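Local coordinates for hydrolase, HAD superfamily, subfamily III A (Legionella pneumophila, PDB 3N1U) that probably hydrolyses 3-deoxy-D-manno-octulosonate 8-phosphate to 3-deoxy-D-manno-octulosonate and inorganic phosphate, a magnesium-dependent step of lipopolysaccharide biosynthesis, at the interface of chains A and B. Residues are numbered along the deposited sequence; one frame, centred on the assembly and turned at random. Chains: chain A/B, Hydrolase, HAD superfamily, subfamily III A.

The interface of chains A and B. Residues chain A 45-47, 78-79, 82; chain B 35-37.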
ATOM      1  N   LYS A  45      -9.545   3.843   8.868  1.00 27.23           N
ATOM      2  CA  LYS A  45      -9.591   2.847   7.796  1.00 26.40           C
ATOM      3  C   LYS A  45      -9.481   3.611   6.478  1.00 26.64           C
ATOM      4  O   LYS A  45      -9.780   4.815   6.414  1.00 26.74           O
ATOM      5  CB  LYS A  45     -10.927   2.088   7.744  1.00 26.70           C
ATOM      6  CG  LYS A  45     -11.387   1.506   9.093  1.00 28.17           C
ATOM      7  CD  LYS A  45     -12.760   0.855   8.984  1.00 29.14           C
ATOM      8  CE  LYS A  45     -13.184   0.231  10.314  1.00 33.05           C
ATOM      9  NZ  LYS A  45     -12.197  -0.762  10.950  1.00 30.83           N
ATOM     10  N   SER A  46      -9.201   2.869   5.410  1.00 24.58           N
ATOM     11  CA  SER A  46      -8.969   3.486   4.096  1.00 25.19           C
ATOM     12  C   SER A  46      -9.962   2.902   3.115  1.00 26.39           C
ATOM     13  O   SER A  46      -9.965   1.657   2.919  1.00 27.43           O
ATOM     14  CB  SER A  46      -7.524   3.146   3.650  1.00 24.96           C
ATOM     15  OG  SER A  46      -6.637   3.677   4.634  1.00 24.95           O
ATOM     16  N   PHE A  47     -10.802   3.761   2.492  1.00 24.23           N
ATOM     17  CA  PHE A  47     -11.825   3.303   1.531  1.00 25.53           C
ATOM     18  C   PHE A  47     -11.423   3.765   0.130  1.00 26.80           C
ATOM     19  O   PHE A  47     -10.616   4.669   0.014  1.00 31.05           O
ATOM     20  CB  PHE A  47     -13.171   3.935   1.903  1.00 25.82           C
ATOM     21  CG  PHE A  47     -13.647   3.553   3.283  1.00 27.75           C
ATOM     22  CD1 PHE A  47     -14.334   2.341   3.476  1.00 27.75           C
ATOM     23  CD2 PHE A  47     -13.409   4.387   4.375  1.00 28.60           C
ATOM     24  CE1 PHE A  47     -14.754   1.906   4.763  1.00 25.35           C
ATOM     25  CE2 PHE A  47     -13.821   3.994   5.668  1.00 28.89           C
ATOM     26  CZ  PHE A  47     -14.528   2.763   5.877  1.00 27.44           C
ATOM     27  N   HIS A  78     -19.047   7.501   9.830  1.00 36.25           N
ATOM     28  CA  HIS A  78     -18.644   8.641   8.979  1.00 37.42           C
ATOM     29  C   HIS A  78     -18.659   8.277   7.524  1.00 34.79           C
ATOM     30  O   HIS A  78     -19.162   9.035   6.697  1.00 36.12           O
ATOM     31  CB  HIS A  78     -17.269   9.186   9.358  1.00 37.88           C
ATOM     32  CG  HIS A  78     -17.262   9.902  10.668  1.00 44.06           C
ATOM     33  ND1 HIS A  78     -16.533   9.465  11.759  1.00 45.66           N
ATOM     34  CD2 HIS A  78     -17.894  11.031  11.061  1.00 48.85           C
ATOM     35  CE1 HIS A  78     -16.720  10.300  12.769  1.00 46.23           C
ATOM     36  NE2 HIS A  78     -17.545  11.253  12.374  1.00 52.44           N
ATOM     37  N   ARG A  79     -18.142   7.101   7.203  1.00 32.28           N
ATOM     38  CA  ARG A  79     -18.179   6.651   5.802  1.00 30.33           C
ATOM     39  C   ARG A  79     -19.596   6.402   5.271  1.00 31.51           C
ATOM     40  O   ARG A  79     -19.921   6.757   4.131  1.00 30.26           O
ATOM     41  CB  ARG A  79     -17.295   5.414   5.595  1.00 29.97           C
ATOM     42  CG  ARG A  79     -17.218   4.943   4.118  1.00 27.42           C
ATOM     43  CD  ARG A  79     -16.490   5.982   3.210  1.00 28.62           C
ATOM     44  NE  ARG A  79     -16.230   5.473   1.854  1.00 30.24           N
ATOM     45  CZ  ARG A  79     -16.140   6.270   0.779  1.00 30.35           C
ATOM     46  NH1 ARG A  79     -16.310   7.605   0.900  1.00 29.48           N
ATOM     47  NH2 ARG A  79     -15.928   5.748  -0.412  1.00 29.15           N
ATOM     48  N   GLN A  82     -21.162   9.691   4.502  1.00 39.54           N
ATOM     49  CA  GLN A  82     -20.562  10.246   3.272  1.00 39.20           C
ATOM     50  C   GLN A  82     -21.242   9.682   2.057  1.00 38.66           C
ATOM     51  O   GLN A  82     -21.525  10.429   1.109  1.00 39.62           O
ATOM     52  CB  GLN A  82     -19.052   9.905   3.117  1.00 37.85           C
ATOM     53  CG  GLN A  82     -18.123  10.792   3.889  1.00 40.39           C
ATOM     54  CD  GLN A  82     -16.643  10.510   3.605  1.00 39.80           C
ATOM     55  OE1 GLN A  82     -16.262   9.473   3.025  1.00 34.65           O
ATOM     56  NE2 GLN A  82     -15.792  11.441   4.044  1.00 44.20           N
TER
ATOM     57  N   LEU B  35      -9.300   7.012   0.578  1.00 25.52           N
ATOM     58  CA  LEU B  35      -9.746   8.052   1.481  1.00 27.21           C
ATOM     59  C   LEU B  35      -9.533   7.544   2.868  1.00 28.14           C
ATOM     60  O   LEU B  35     -10.191   6.557   3.319  1.00 28.32           O
ATOM     61  CB  LEU B  35     -11.238   8.294   1.242  1.00 29.05           C
ATOM     62  CG  LEU B  35     -11.670   8.506  -0.203  1.00 30.64           C
ATOM     63  CD1 LEU B  35     -13.252   8.509  -0.190  1.00 37.39           C
ATOM     64  CD2 LEU B  35     -11.094   9.834  -0.783  1.00 30.89           C
ATOM     65  N   HIS B  36      -8.589   8.144   3.593  1.00 28.21           N
ATOM     66  CA  HIS B  36      -8.304   7.653   4.930  1.00 26.42           C
ATOM     67  C   HIS B  36      -9.155   8.473   5.901  1.00 29.14           C
ATOM     68  O   HIS B  36      -9.208   9.708   5.772  1.00 30.98           O
ATOM     69  CB  HIS B  36      -6.825   7.813   5.287  1.00 28.34           C
ATOM     70  CG  HIS B  36      -5.881   7.433   4.184  1.00 26.99           C
ATOM     71  ND1 HIS B  36      -5.649   6.122   3.822  1.00 28.49           N
ATOM     72  CD2 HIS B  36      -5.059   8.192   3.411  1.00 29.16           C
ATOM     73  CE1 HIS B  36      -4.745   6.090   2.852  1.00 28.06           C
ATOM     74  NE2 HIS B  36      -4.364   7.328   2.582  1.00 28.16           N
ATOM     75  N   ILE B  37      -9.917   7.796   6.758  1.00 29.08           N
ATOM     76  CA  ILE B  37     -10.898   8.470   7.595  1.00 30.80           C
ATOM     77  C   ILE B  37     -10.658   8.038   9.014  1.00 31.64           C
ATOM     78  O   ILE B  37     -10.524   6.831   9.317  1.00 30.49           O
ATOM     79  CB  ILE B  37     -12.363   8.138   7.141  1.00 31.22           C
ATOM     80  CG1 ILE B  37     -12.629   8.613   5.688  1.00 31.36           C
ATOM     81  CG2 ILE B  37     -13.381   8.830   8.078  1.00 33.21           C
ATOM     82  CD1 ILE B  37     -14.078   8.144   5.194  1.00 29.32           C
TER
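Strand 43-48 of chain A pairs antiparallel with strand 34-38 of chain B, and helix 74-83 of chain A packs against one side of the incoming strand. The protein belongs to the KdsC family of HAD phosphatases, which form homotetramers, and this intermolecular beta-sheet joins two of the subunits. A:Lys45 and B:Ile37 exchange backbone hydrogen bonds in both directions, and so do A:Phe47 and B:Leu35, where B:Leu35 N lies 2.7 Å from A:Phe47 O.

Between these two pairs, A:Ser46 faces B:His36 on the side of the sheet away from the helix. A:Ser46 OG meets the imidazole edge in the ring plane, 2.8 Å from B:His36 ND1. The structure alone does not show which partner donates; the pair suits this spot because a hydroxyl can donate or accept a hydrogen bond, and an imidazole nitrogen can do either according to its tautomer.

On the helix side, the branches of B:Leu35 and B:Ile37 put methyls onto the aliphatic and flat parts of chain A. B:Ile37 extends its CG1 branch (chi2 175°), carrying CD1 in among several groups. This methyl lies above the A:Phe47 ring plane, beyond CD2 (3.9 Å), on the face that A:Arg79 CG covers. It also sits 3.8 Å from A:Arg79 CD and meets the amide of A:Gln82 tip to tip. B:Ile37 CG2 reaches A:His78 CB at 4.1 Å, a looser contact with the methylene rather than the imidazole.

A:Arg79 combines a long hydrocarbon stem with a flat polar head. The flat A:Phe47 ring backs that stem, with A:Arg79 CG 3.6 Å above its centre. The bend at chi2 (66°) carries the guanidinium toward B:Leu35; the two side chains cross at about a right angle, with A:Arg79 NH1 3.4 Å from B:Leu35 CD1. A:Gln82 suits its place because OE1 accepts from A:Arg79 NH1 at 2.8 Å, nearly within the guanidinium plane, helping fix the rotation of both polar ends, while its amide carbon CD packs on B:Ile37 CD1.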